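PDB 4Z0V: 2',5'-phosphodiesterase 12 from Homo sapiens, which belongs to the endonuclease/exonuclease/phosphatase family and joins a DNase I-like domain, with a magnesium ion in the model, to a smaller N-terminal beta domain. Local coordinates for residues P7-L15 / P27-D35; P36-K45 / W56-Y66. One frame throughout, in Å; residues are numbered along the deposited sequence. Where two conformers were deposited one is given.

Contact 1 of 2, residues P7-L15 / P27-D35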
loop_
_atom_site.group_PDB
_atom_site.type_symbol
_atom_site.label_atom_id
_atom_site.label_comp_id
_atom_site.label_asym_id
_atom_site.label_seq_id
_atom_site.Cartn_x
_atom_site.Cartn_y
_atom_site.Cartn_z
ATOM N N PRO A 7 8.043 14.355 30.569
ATOM C CA PRO A 7 9.378 14.268 29.958
ATOM C C PRO A 7 9.386 13.423 28.683
ATOM O O PRO A 7 8.496 12.575 28.521
ATOM C CB PRO A 7 10.239 13.612 31.058
ATOM C CG PRO A 7 9.322 13.433 32.265
ATOM C CD PRO A 7 7.926 13.455 31.728
ATOM N N PRO A 8 10.363 13.617 27.749
ATOM C CA PRO A 8 10.405 12.752 26.559
ATOM C C PRO A 8 10.564 11.297 26.992
ATOM O O PRO A 8 11.364 11.004 27.880
ATOM C CB PRO A 8 11.623 13.272 25.777
ATOM C CG PRO A 8 11.889 14.644 26.337
ATOM C CD PRO A 8 11.508 14.553 27.767
ATOM N N ALA A 9 9.724 10.414 26.452
ATOM C CA ALA A 9 9.730 8.994 26.805
ATOM C C ALA A 9 9.219 8.143 25.659
ATOM O O ALA A 9 8.293 8.547 24.965
ATOM C CB ALA A 9 8.884 8.750 28.056
ATOM N N PHE A 10 9.867 6.991 25.426
ATOM C CA PHE A 10 9.456 6.019 24.412
ATOM C C PHE A 10 8.385 5.138 25.053
ATOM O O PHE A 10 8.700 4.422 26.000
ATOM C CB PHE A 10 10.655 5.169 23.882
ATOM C CG PHE A 10 11.668 5.877 23.010
ATOM C CD1 PHE A 10 11.345 6.264 21.714
ATOM C CD2 PHE A 10 12.960 6.106 23.464
ATOM C CE1 PHE A 10 12.276 6.937 20.913
ATOM C CE2 PHE A 10 13.894 6.768 22.660
ATOM C CZ PHE A 10 13.547 7.185 21.392
ATOM N N THR A 11 7.112 5.250 24.599
ATOM C CA THR A 11 5.984 4.445 25.099
ATOM C C THR A 11 6.073 3.028 24.538
ATOM O O THR A 11 5.623 2.068 25.173
ATOM C CB THR A 11 4.645 5.084 24.751
ATOM O OG1 THR A 11 4.545 5.242 23.334
ATOM C CG2 THR A 11 4.439 6.410 25.446
ATOM N N GLU A 12 6.639 2.904 23.329
ATOM C CA GLU A 12 6.851 1.621 22.670
ATOM C C GLU A 12 8.240 1.667 22.086
ATOM O O GLU A 12 8.640 2.701 21.554
ATOM C CB GLU A 12 5.783 1.331 21.586
ATOM C CG GLU A 12 4.358 1.245 22.109
ATOM C CD GLU A 12 3.284 0.919 21.094
ATOM O OE1 GLU A 12 3.024 1.756 20.198
ATOM O OE2 GLU A 12 2.673 -0.166 21.220
ATOM N N LEU A 13 9.005 0.617 22.315
ATOM C CA LEU A 13 10.366 0.444 21.810
ATOM C C LEU A 13 10.456 -1.019 21.519
ATOM O O LEU A 13 10.368 -1.825 22.464
ATOM C CB LEU A 13 11.419 0.953 22.816
ATOM C CG LEU A 13 12.829 1.050 22.265
ATOM C CD1 LEU A 13 12.925 2.124 21.215
ATOM C CD2 LEU A 13 13.811 1.337 23.360
ATOM N N GLN A 14 10.549 -1.375 20.198
ATOM C CA GLN A 14 10.554 -2.760 19.722
ATOM C C GLN A 14 11.436 -2.947 18.493
ATOM O O GLN A 14 11.492 -2.083 17.621
ATOM C CB GLN A 14 9.126 -3.228 19.368
ATOM C CG GLN A 14 8.155 -3.337 20.542
ATOM C CD GLN A 14 6.853 -4.020 20.196
ATOM O OE1 GLN A 14 6.796 -4.966 19.395
ATOM N NE2 GLN A 14 5.787 -3.605 20.857
ATOM N N LEU A 15 12.088 -4.111 18.393
ATOM C CA LEU A 15 12.921 -4.447 17.237
ATOM C C LEU A 15 12.258 -5.578 16.463
ATOM O O LEU A 15 11.549 -6.382 17.089
ATOM C CB LEU A 15 14.345 -4.868 17.684
ATOM C CG LEU A 15 15.295 -3.799 18.212
ATOM C CD1 LEU A 15 16.564 -4.437 18.760
ATOM C CD2 LEU A 15 15.692 -2.833 17.121
ATOM N N PRO A 27 13.136 0.005 13.881
ATOM C CA PRO A 27 12.544 -0.151 15.208
ATOM C C PRO A 27 11.209 0.550 15.340
ATOM O O PRO A 27 11.017 1.622 14.767
ATOM C CB PRO A 27 13.569 0.508 16.145
ATOM C CG PRO A 27 14.355 1.434 15.294
ATOM C CD PRO A 27 14.366 0.821 13.920
ATOM N N LYS A 28 10.316 -0.038 16.143
ATOM C CA LYS A 28 9.071 0.612 16.507
ATOM C C LYS A 28 9.436 1.521 17.660
ATOM O O LYS A 28 10.098 1.067 18.598
ATOM C CB LYS A 28 7.994 -0.431 16.890
ATOM C CG LYS A 28 6.647 0.174 17.282
ATOM C CD LYS A 28 5.666 -0.970 17.499
ATOM C CE LYS A 28 4.333 -0.526 17.985
ATOM N NZ LYS A 28 3.375 -1.661 18.016
ATOM N N LEU A 29 9.151 2.810 17.524
ATOM C CA LEU A 29 9.396 3.811 18.567
ATOM C C LEU A 29 8.195 4.672 18.665
ATOM O O LEU A 29 7.915 5.417 17.729
ATOM C CB LEU A 29 10.619 4.732 18.338
ATOM C CG LEU A 29 11.780 4.353 17.458
ATOM C CD1 LEU A 29 12.515 5.594 17.068
ATOM C CD2 LEU A 29 12.766 3.505 18.203
ATOM N N SER A 30 7.455 4.569 19.730
ATOM C CA SER A 30 6.313 5.461 19.870
ATOM C C SER A 30 6.771 6.461 20.904
ATOM O O SER A 30 7.190 6.073 21.998
ATOM C CB SER A 30 5.052 4.693 20.240
ATOM O OG SER A 30 4.802 3.642 19.317
ATOM N N LEU A 31 6.896 7.707 20.493
ATOM C CA LEU A 31 7.468 8.730 21.350
ATOM C C LEU A 31 6.416 9.697 21.918
ATOM O O LEU A 31 5.621 10.257 21.162
ATOM C CB LEU A 31 8.523 9.483 20.504
ATOM C CG LEU A 31 9.652 10.249 21.198
ATOM C CD1 LEU A 31 10.194 9.511 22.388
ATOM C CD2 LEU A 31 10.781 10.522 20.225
ATOM N N GLU A 32 6.408 9.863 23.257
ATOM C CA GLU A 32 5.551 10.822 23.966
ATOM C C GLU A 32 6.421 11.999 24.459
ATOM O O GLU A 32 7.571 11.782 24.858
ATOM C CB GLU A 32 4.758 10.175 25.127
ATOM C CG GLU A 32 5.561 9.786 26.365
ATOM C CD GLU A 32 4.778 9.415 27.614
ATOM O OE1 GLU A 32 3.621 8.953 27.489
ATOM O OE2 GLU A 32 5.337 9.565 28.725
ATOM N N PHE A 33 5.879 13.238 24.417
ATOM C CA PHE A 33 6.562 14.478 24.832
ATOM C C PHE A 33 7.925 14.674 24.098
ATOM O O PHE A 33 8.859 15.202 24.693
ATOM C CB PHE A 33 6.800 14.504 26.362
ATOM C CG PHE A 33 5.606 14.548 27.286
ATOM C CD1 PHE A 33 5.130 15.760 27.775
ATOM C CD2 PHE A 33 5.028 13.376 27.759
ATOM C CE1 PHE A 33 4.057 15.800 28.676
ATOM C CE2 PHE A 33 3.955 13.415 28.659
ATOM C CZ PHE A 33 3.477 14.629 29.112
ATOM N N GLY A 34 8.036 14.216 22.850
ATOM C CA GLY A 34 9.285 14.305 22.098
ATOM C C GLY A 34 9.195 14.029 20.610
ATOM O O GLY A 34 8.108 13.743 20.096
ATOM N N ASP A 35 10.352 14.115 19.906
ATOM C CA ASP A 35 10.476 13.930 18.451
ATOM C C ASP A 35 11.723 13.089 18.045
ATOM O O ASP A 35 12.799 13.309 18.610
ATOM C CB ASP A 35 10.561 15.304 17.768
HETATM O O HOH W 1 1.616 0.837 17.846
HETATM O O HOH W 2 3.137 -4.298 20.226
#

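Contact 2 of 2, residues P36-K45 / W56-Y66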
loop_
_atom_site.group_PDB
_atom_site.type_symbol
_atom_site.label_atom_id
_atom_site.label_comp_id
_atom_site.label_asym_id
_atom_site.label_seq_id
_atom_site.Cartn_x
_atom_site.Cartn_y
_atom_site.Cartn_z
ATOM N N PRO A 36 11.639 12.184 17.025
ATOM C CA PRO A 36 12.835 11.402 16.636
ATOM C C PRO A 36 13.992 12.264 16.126
ATOM O O PRO A 36 15.147 11.918 16.383
ATOM C CB PRO A 36 12.313 10.456 15.546
ATOM C CG PRO A 36 10.832 10.351 15.808
ATOM C CD PRO A 36 10.458 11.759 16.244
ATOM N N ALA A 37 13.706 13.418 15.478
ATOM C CA ALA A 37 14.761 14.327 15.021
ATOM C C ALA A 37 15.546 14.908 16.204
ATOM O O ALA A 37 16.719 15.241 16.055
ATOM C CB ALA A 37 14.159 15.462 14.201
ATOM N N SER A 38 14.893 15.007 17.377
ATOM C CA SER A 38 15.487 15.544 18.607
ATOM C C SER A 38 16.057 14.421 19.483
ATOM O O SER A 38 16.591 14.687 20.553
ATOM C CB SER A 38 14.429 16.313 19.399
ATOM O OG SER A 38 13.698 17.209 18.579
ATOM N N SER A 39 15.880 13.167 19.060
ATOM C CA SER A 39 16.339 12.018 19.840
ATOM C C SER A 39 17.706 11.514 19.375
ATOM O O SER A 39 18.166 11.885 18.307
ATOM C CB SER A 39 15.297 10.904 19.781
ATOM O OG SER A 39 14.125 11.332 20.456
ATOM N N LEU A 40 18.386 10.718 20.218
ATOM C CA LEU A 40 19.731 10.211 19.903
ATOM C C LEU A 40 19.651 8.730 19.635
ATOM O O LEU A 40 18.975 8.013 20.375
ATOM C CB LEU A 40 20.708 10.465 21.084
ATOM C CG LEU A 40 20.891 11.917 21.590
ATOM C CD1 LEU A 40 21.870 11.958 22.760
ATOM C CD2 LEU A 40 21.354 12.853 20.483
ATOM N N PHE A 41 20.318 8.269 18.592
ATOM C CA PHE A 41 20.340 6.848 18.252
ATOM C C PHE A 41 21.752 6.388 18.057
ATOM O O PHE A 41 22.573 7.109 17.486
ATOM C CB PHE A 41 19.557 6.584 16.941
ATOM C CG PHE A 41 18.121 7.024 17.003
ATOM C CD1 PHE A 41 17.168 6.247 17.640
ATOM C CD2 PHE A 41 17.716 8.216 16.410
ATOM C CE1 PHE A 41 15.833 6.676 17.727
ATOM C CE2 PHE A 41 16.378 8.636 16.488
ATOM C CZ PHE A 41 15.451 7.866 17.149
ATOM N N ARG A 42 22.042 5.183 18.488
ATOM C CA ARG A 42 23.356 4.604 18.224
ATOM C C ARG A 42 23.184 3.107 18.120
ATOM O O ARG A 42 22.573 2.516 18.992
ATOM C CB ARG A 42 24.391 4.973 19.310
ATOM C CG ARG A 42 25.770 4.322 19.096
ATOM C CD ARG A 42 26.467 4.797 17.818
ATOM N NE ARG A 42 27.033 6.142 17.977
ATOM C CZ ARG A 42 27.932 6.671 17.156
ATOM N NH1 ARG A 42 28.389 7.900 17.365
ATOM N NH2 ARG A 42 28.373 5.982 16.114
ATOM N N TRP A 43 23.716 2.510 17.068
ATOM C CA TRP A 43 23.606 1.077 16.878
ATOM C C TRP A 43 24.917 0.401 17.217
ATOM O O TRP A 43 25.992 0.889 16.838
ATOM C CB TRP A 43 23.220 0.762 15.436
ATOM C CG TRP A 43 21.772 1.022 15.152
ATOM C CD1 TRP A 43 21.218 2.162 14.628
ATOM C CD2 TRP A 43 20.715 0.077 15.277
ATOM N NE1 TRP A 43 19.860 1.987 14.458
ATOM C CE2 TRP A 43 19.531 0.707 14.828
ATOM C CE3 TRP A 43 20.660 -1.274 15.685
ATOM C CZ2 TRP A 43 18.294 0.049 14.831
ATOM C CZ3 TRP A 43 19.433 -1.915 15.693
ATOM C CH2 TRP A 43 18.275 -1.257 15.256
ATOM N N TYR A 44 24.811 -0.767 17.852
ATOM C CA TYR A 44 25.930 -1.638 18.199
ATOM C C TYR A 44 25.757 -3.012 17.630
ATOM O O TYR A 44 24.628 -3.450 17.389
ATOM C CB TYR A 44 26.080 -1.802 19.710
ATOM C CG TYR A 44 26.247 -0.508 20.446
ATOM C CD1 TYR A 44 25.143 0.275 20.776
ATOM C CD2 TYR A 44 27.502 -0.101 20.904
ATOM C CE1 TYR A 44 25.288 1.462 21.496
ATOM C CE2 TYR A 44 27.656 1.078 21.632
ATOM C CZ TYR A 44 26.544 1.857 21.920
ATOM O OH TYR A 44 26.674 3.029 22.624
ATOM N N LYS A 45 26.870 -3.711 17.451
ATOM C CA LYS A 45 26.838 -5.102 17.033
ATOM C C LYS A 45 27.687 -5.888 18.020
ATOM O O LYS A 45 28.593 -5.334 18.636
ATOM C CB LYS A 45 27.324 -5.277 15.579
ATOM C CG LYS A 45 28.809 -4.951 15.400
ATOM C CD LYS A 45 29.255 -4.774 13.943
ATOM C CE LYS A 45 30.711 -4.348 13.897
ATOM N NZ LYS A 45 31.316 -4.538 12.550
ATOM N N TRP A 56 30.015 -5.235 23.216
ATOM C CA TRP A 56 29.346 -4.590 22.072
ATOM C C TRP A 56 30.286 -3.635 21.363
ATOM O O TRP A 56 31.055 -2.929 22.010
ATOM C CB TRP A 56 28.091 -3.826 22.543
ATOM C CG TRP A 56 27.014 -4.706 23.095
ATOM C CD1 TRP A 56 26.782 -4.997 24.411
ATOM C CD2 TRP A 56 26.067 -5.471 22.340
ATOM N NE1 TRP A 56 25.725 -5.864 24.520
ATOM C CE2 TRP A 56 25.288 -6.201 23.262
ATOM C CE3 TRP A 56 25.788 -5.598 20.968
ATOM C CZ2 TRP A 56 24.256 -7.055 22.855
ATOM C CZ3 TRP A 56 24.792 -6.470 20.564
ATOM C CH2 TRP A 56 24.026 -7.177 21.503
ATOM N N THR A 57 30.238 -3.631 20.036
ATOM C CA THR A 57 31.084 -2.774 19.211
ATOM C C THR A 57 30.211 -1.713 18.595
ATOM O O THR A 57 29.218 -2.031 17.942
ATOM C CB THR A 57 31.821 -3.586 18.142
ATOM O OG1 THR A 57 32.650 -4.534 18.801
ATOM C CG2 THR A 57 32.674 -2.710 17.233
ATOM N N GLU A 58 30.569 -0.453 18.831
ATOM C CA GLU A 58 29.800 0.651 18.286
ATOM C C GLU A 58 29.896 0.672 16.774
ATOM O O GLU A 58 30.983 0.499 16.223
ATOM C CB GLU A 58 30.363 1.942 18.872
ATOM C CG GLU A 58 29.511 3.161 18.679
ATOM C CD GLU A 58 30.316 4.412 18.960
ATOM O OE1 GLU A 58 30.118 4.994 20.044
ATOM O OE2 GLU A 58 31.180 4.778 18.132
ATOM N N THR A 59 28.773 0.867 16.092
ATOM C CA THR A 59 28.825 1.022 14.644
ATOM C C THR A 59 28.894 2.519 14.385
ATOM O O THR A 59 28.629 3.309 15.306
ATOM C CB THR A 59 27.604 0.379 13.941
ATOM O OG1 THR A 59 26.507 1.276 14.130
ATOM C CG2 THR A 59 27.275 -1.014 14.449
ATOM N N ASP A 60 29.143 2.930 13.142
ATOM C CA ASP A 60 29.125 4.365 12.858
ATOM C C ASP A 60 27.694 4.842 12.533
ATOM O O ASP A 60 27.518 5.969 12.078
ATOM C CB ASP A 60 30.113 4.746 11.714
ATOM C CG ASP A 60 30.000 3.993 10.399
ATOM O OD1 ASP A 60 28.884 3.519 10.072
ATOM O OD2 ASP A 60 31.020 3.913 9.672
ATOM N N VAL A 61 26.669 4.027 12.835
ATOM C CA VAL A 61 25.313 4.402 12.467
ATOM C C VAL A 61 24.615 5.078 13.658
ATOM O O VAL A 61 24.374 4.446 14.697
ATOM C CB VAL A 61 24.539 3.176 11.900
ATOM C CG1 VAL A 61 23.117 3.555 11.493
ATOM C CG2 VAL A 61 25.295 2.546 10.712
ATOM N N GLU A 62 24.300 6.373 13.477
ATOM C CA GLU A 62 23.630 7.226 14.477
ATOM C C GLU A 62 22.218 7.569 14.064
ATOM O O GLU A 62 21.653 8.553 14.543
ATOM C CB GLU A 62 24.418 8.538 14.683
ATOM C CG GLU A 62 25.832 8.335 15.171
ATOM C CD GLU A 62 26.603 9.632 15.306
ATOM O OE1 GLU A 62 27.745 9.704 14.796
ATOM O OE2 GLU A 62 26.052 10.591 15.888
ATOM N N GLU A 63 21.642 6.756 13.194
ATOM C CA GLU A 63 20.307 6.916 12.637
ATOM C C GLU A 63 19.361 5.917 13.263
ATOM O O GLU A 63 19.790 4.898 13.794
ATOM C CB GLU A 63 20.327 6.683 11.116
ATOM C CG GLU A 63 21.503 7.288 10.369
ATOM C CD GLU A 63 21.170 8.550 9.605
ATOM O OE1 GLU A 63 21.372 9.654 10.160
ATOM O OE2 GLU A 63 20.703 8.431 8.449
ATOM N N ARG A 64 18.071 6.164 13.131
ATOM C CA ARG A 64 17.037 5.292 13.675
ATOM C C ARG A 64 17.106 3.895 13.023
ATOM O O ARG A 64 16.956 2.886 13.706
ATOM C CB ARG A 64 15.684 5.959 13.410
ATOM C CG ARG A 64 14.493 5.083 13.704
ATOM C CD ARG A 64 13.220 5.878 13.476
ATOM N NE ARG A 64 12.077 5.005 13.707
ATOM C CZ ARG A 64 10.850 5.430 13.961
ATOM N NH1 ARG A 64 10.590 6.731 14.018
ATOM N NH2 ARG A 64 9.873 4.561 14.160
ATOM N N VAL A 65 17.372 3.859 11.712
ATOM C CA VAL A 65 17.395 2.631 10.903
ATOM C C VAL A 65 18.818 2.151 10.733
ATOM O O VAL A 65 19.736 2.948 10.521
ATOM C CB VAL A 65 16.714 2.905 9.522
ATOM C CG1 VAL A 65 16.758 1.683 8.590
ATOM C CG2 VAL A 65 15.273 3.340 9.731
ATOM N N TYR A 66 18.994 0.843 10.803
ATOM C CA TYR A 66 20.302 0.223 10.571
ATOM C C TYR A 66 20.134 -0.854 9.526
ATOM O O TYR A 66 19.269 -1.703 9.697
ATOM C CB TYR A 66 20.833 -0.386 11.891
ATOM C CG TYR A 66 22.172 -1.067 11.746
ATOM C CD1 TYR A 66 23.352 -0.329 11.718
ATOM C CD2 TYR A 66 22.261 -2.450 11.603
ATOM C CE1 TYR A 66 24.588 -0.949 11.525
ATOM C CE2 TYR A 66 23.499 -3.089 11.480
ATOM C CZ TYR A 66 24.656 -2.328 11.404
ATOM O OH TYR A 66 25.883 -2.935 11.282
HETATM O O HOH W 3 21.477 10.159 16.576
HETATM O O HOH W 4 29.122 -3.587 10.958
#

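Contact 1 of 2, residues P7-L15 / P27-D35
T11 and E12 both face S30, a classic beta bulge that shifts the register of strands 9-14 and 28-32 by one residue. T11 N donates to S30 O at 2.7 Å, bent to 137° at the hydrogen. E12 N reaches S30 O only weakly, at 3.5 Å. On either side of the bulge the antiparallel ladder is regular: A9 and E32 exchange two backbone bonds, as do Q14 and K28. F10, L13, L29 and L31 occupy one face, which in this N-terminal domain packs towards C81 of strand 77-82 and F41 of strand 40-46. There L31 CD1 sits over the F10 ring, 3.9 Å from its centroid and displaced toward the rim, a CH-pi contact; L29 lies alongside F10, its CB near CD1 and CE1 of the ring. L13 and L29 also run side by side, and their branch ends are pressed together, L13 CD1 to L29 CD2 being 3.3 Å. The other face is mainly polar. S30 OG donates to E12 OE1 at 2.7 Å, meeting the carboxylate on its anti side and 19° out of plane. K28, extended with CG anti to N (chi1 -180°), carries NZ past this carboxylate, but E12 OE2 - K28 NZ is a long salt bridge of 3.6 Å. K28 NZ, whose stronger partner is D190 of helix 185-198, has two acidic groups nearby, which would probably favour its charged form.

Contact 2 of 2, residues P36-K45 / W56-Y66
Y66 CB rests squarely over the W43 indole, 3.4 Å from the centroid of the five-membered ring and 11° off its normal. This CH-pi contact marks the tight, inward part of the packing; the Y66 ring itself is slid aside, with planes 28° apart and little overlap. At the indole edge, W43 NE1 is shared by two weak bonds, to E63 O and R64 O. The tryptophan backbone is held as well: W43 N donates to V61 O at 3.1 Å, and W43 O accepts from both T59 N and T59 OG1. The hydroxyl comes from above the carbonyl plane, 48° out of it. With OG1 between its own backbone N and carbonyl carbon, T59 also accepts from V61 N, closing an ST turn. Nearby, R64 CB lies over the face of F41, 4.1 Å from the ring centroid.

The more exposed flank is built on charge. R42, bent at chi2 and chi3, places its guanidinium between two glutamates: E62 CG lies 3.3 Å above the centre of one face, and the E58 carboxylate stacks on the opposite face. R42 NH1 makes a salt bridge to E62 OE1 at 3.2 Å, whereas E58 OE2, 3.7 Å from R42 NH2, contributes charge alone. R42 NH2 donates to T59 O at 2.8 Å.

K45 and T57 exchange two backbone hydrogen bonds. Strand 40-46 pairs with edge strand 56-58 on one side and strand 77-82 on the other, W43 touching L79, while R64 reaches E197 and A198 of helix 185-198.

From the N terminus, segment 7-15 leads through 11 residues without helix or strand into 27-35, and contact 1 closes that loop. The chain passes directly into 36-45, then returns through ten residues to 56-66, where contact 2 closes the beta hairpin of strands 40-46 and 56-58. The loops follow in series, neither nesting nor crossing, with centres about 15 Å apart. Apolar side chains meet, L29 CD1 lying 3.6 Å from F41 CE1; a probable hydrogen bond from R64 NH2 to P27 O adds a polar tie. The two-stranded sheet of contact 1 therefore packs on the four-stranded sheet containing contact 2, and K28 and R64 both extend to helix 185-198.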